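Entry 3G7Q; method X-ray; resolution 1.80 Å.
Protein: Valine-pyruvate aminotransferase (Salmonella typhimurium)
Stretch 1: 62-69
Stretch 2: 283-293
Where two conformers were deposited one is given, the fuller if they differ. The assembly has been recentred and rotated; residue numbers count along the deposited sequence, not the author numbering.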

# COMPACT_ATOMS: atom_id res chain seq x y z
N GLY A 62 -8.23 -24.58 -0.08
CA GLY A 62 -7.38 -24.03 -1.15
C GLY A 62 -7.57 -22.52 -1.32
O GLY A 62 -6.83 -21.89 -2.08
N LYS A 63 -8.52 -21.93 -0.61
CA LYS A 63 -8.82 -20.50 -0.78
C LYS A 63 -7.72 -19.57 -0.27
O LYS A 63 -7.51 -18.51 -0.87
CB LYS A 63 -10.14 -20.15 -0.14
CG LYS A 63 -11.36 -20.78 -0.83
CD LYS A 63 -12.61 -20.51 -0.00
CE LYS A 63 -13.85 -21.21 -0.56
NZ LYS A 63 -15.00 -21.14 0.40
N ALA A 64 -7.01 -19.96 0.79
CA ALA A 64 -5.94 -19.13 1.31
C ALA A 64 -4.80 -19.09 0.30
O ALA A 64 -4.27 -18.02 -0.02
CB ALA A 64 -5.43 -19.65 2.65
N ALA A 65 -4.44 -20.26 -0.22
CA ALA A 65 -3.39 -20.34 -1.23
C ALA A 65 -3.80 -19.56 -2.47
O ALA A 65 -2.97 -18.86 -3.05
CB ALA A 65 -3.07 -21.80 -1.58
N ASP A 66 -5.07 -19.66 -2.88
CA ASP A 66 -5.53 -18.92 -4.07
C ASP A 66 -5.36 -17.40 -3.87
O ASP A 66 -4.97 -16.68 -4.79
CB ASP A 66 -7.01 -19.19 -4.35
CG ASP A 66 -7.29 -20.55 -4.93
OD1 ASP A 66 -6.36 -21.26 -5.37
OD2 ASP A 66 -8.49 -20.91 -4.97
N ALA A 67 -5.65 -16.95 -2.67
CA ALA A 67 -5.56 -15.53 -2.31
C ALA A 67 -4.12 -15.00 -2.39
O ALA A 67 -3.89 -13.87 -2.81
CB ALA A 67 -6.12 -15.34 -0.92
N LEU A 68 -3.16 -15.82 -1.98
CA LEU A 68 -1.77 -15.38 -1.94
C LEU A 68 -1.02 -15.65 -3.23
O LEU A 68 -0.12 -14.88 -3.60
CB LEU A 68 -1.06 -16.06 -0.76
CG LEU A 68 -1.58 -15.65 0.62
CD1 LEU A 68 -1.23 -16.68 1.69
CD2 LEU A 68 -1.07 -14.28 1.00
N CYS A 69 -1.36 -16.74 -3.92
CA CYS A 69 -0.65 -17.15 -5.10
C CYS A 69 -1.16 -16.60 -6.43
O CYS A 69 -0.56 -16.87 -7.46
CB CYS A 69 -0.59 -18.68 -5.17
SG CYS A 69 0.27 -19.36 -3.69
N GLY A 283 -3.53 -6.53 -0.39
CA GLY A 283 -3.06 -7.92 -0.60
C GLY A 283 -4.30 -8.81 -0.75
O GLY A 283 -5.43 -8.34 -0.63
N GLY A 284 -4.10 -10.09 -1.00
CA GLY A 284 -5.20 -11.00 -1.25
C GLY A 284 -5.96 -11.58 -0.08
O GLY A 284 -7.13 -11.91 -0.23
N MSE A 285 -5.34 -11.66 1.09
CA MSE A 285 -5.96 -12.35 2.20
C MSE A 285 -7.20 -11.61 2.77
O MSE A 285 -8.24 -12.22 3.01
CB MSE A 285 -4.91 -12.61 3.27
CG MSE A 285 -5.20 -13.81 4.10
SE MSE A 285 -5.17 -15.49 3.06
CE MSE A 285 -6.34 -16.12 4.13
N GLY A 286 -7.09 -10.29 2.91
CA GLY A 286 -8.20 -9.44 3.38
C GLY A 286 -9.43 -9.58 2.51
O GLY A 286 -10.49 -9.97 3.00
N PRO A 287 -9.31 -9.23 1.22
CA PRO A 287 -10.44 -9.42 0.32
C PRO A 287 -11.03 -10.83 0.33
O PRO A 287 -12.26 -10.97 0.29
CB PRO A 287 -9.87 -9.08 -1.06
CG PRO A 287 -8.72 -8.17 -0.77
CD PRO A 287 -8.17 -8.59 0.54
N ALA A 288 -10.18 -11.87 0.40
CA ALA A 288 -10.68 -13.24 0.39
C ALA A 288 -11.48 -13.53 1.65
O ALA A 288 -12.56 -14.15 1.60
CB ALA A 288 -9.52 -14.26 0.21
N MSE A 289 -10.97 -13.08 2.79
CA MSE A 289 -11.68 -13.27 4.05
C MSE A 289 -13.01 -12.54 4.05
O MSE A 289 -14.01 -13.07 4.53
CB MSE A 289 -10.82 -12.81 5.24
CG MSE A 289 -9.63 -13.74 5.44
SE MSE A 289 -8.51 -13.06 6.83
CE MSE A 289 -9.50 -13.67 8.44
N MSE A 290 -13.03 -11.32 3.52
CA MSE A 290 -14.28 -10.56 3.42
C MSE A 290 -15.28 -11.27 2.52
O MSE A 290 -16.46 -11.35 2.86
CB MSE A 290 -14.05 -9.17 2.85
CG MSE A 290 -13.42 -8.21 3.80
SE MSE A 290 -13.66 -6.39 3.12
CE MSE A 290 -15.20 -6.41 3.01
N CYS A 291 -14.83 -11.76 1.38
CA CYS A 291 -15.73 -12.48 0.48
C CYS A 291 -16.39 -13.64 1.20
O CYS A 291 -17.60 -13.87 1.09
CB CYS A 291 -15.01 -13.04 -0.75
SG CYS A 291 -14.67 -11.89 -2.05
N GLU A 292 -15.58 -14.38 1.96
CA GLU A 292 -16.06 -15.54 2.69
C GLU A 292 -17.03 -15.14 3.79
O GLU A 292 -18.07 -15.78 3.94
CB GLU A 292 -14.86 -16.30 3.26
CG GLU A 292 -15.12 -17.71 3.67
CD GLU A 292 -15.63 -18.60 2.52
OE1 GLU A 292 -15.29 -18.41 1.33
OE2 GLU A 292 -16.43 -19.48 2.85
N MSE A 293 -16.70 -14.09 4.55
CA MSE A 293 -17.60 -13.63 5.60
C MSE A 293 -18.94 -13.16 5.04
O MSE A 293 -20.00 -13.42 5.63
CB MSE A 293 -16.96 -12.52 6.46
CG MSE A 293 -15.82 -13.04 7.32
SE MSE A 293 -15.10 -11.69 8.49
CE MSE A 293 -14.25 -10.67 7.14

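How do two segments more than two hundred residues apart come to lie together? Each contributes a helix, and the two run roughly antiparallel, their N-to-C directions 141° apart and their axes approaching to 9.1 Å. The start of stretch 1 therefore faces the far part of stretch 2, and its later residues face the beginning. Gly 62, at the N-cap, begins the first helix by accepting a hydrogen bond at its O from Asp 66 N (3.0 Å); its positive phi would jam a CB against the preceding carbonyl.

What does Lys 63 do at its end of the contact? Its CB points toward the other helix, and the extended side chain, m at chi1 and t thereafter, carries NZ to 2.9 Å from Glu 292 OE1. This is a hydrogen bond within a salt bridge, pairing an ammonium with a buried carboxylate, whose oxygens are also hydrogen-bonded elsewhere in the structure.

Which side chains fill the space between the helices? Ala 64 CB meets the selenomethionine Met 285 at its CE, 3.9 Å away. Ala 65 points away and takes no part. One turn on from Ala 64, Ala 67 points toward the other helix, its CB 3.7 Å from Ala 288 CB and 4.1 Å from Met 285 SE. These contacts are apolar, and the short alanine side chains let the methyl groups meet directly.

Why can the backbones come so close near Ala 67? Gly 284 has no side chain, so its CA sits 4.7 Å from Ala 67 CA and makes a nearly straight CA-H...O contact with Ala 67 O at 3.5 Å. A CB here would clash with that same oxygen. Leu 68 then closes the apolar patch, its CG 4.3 Å from Met 285 SE, so that Met 285 touches three residues of stretch 1.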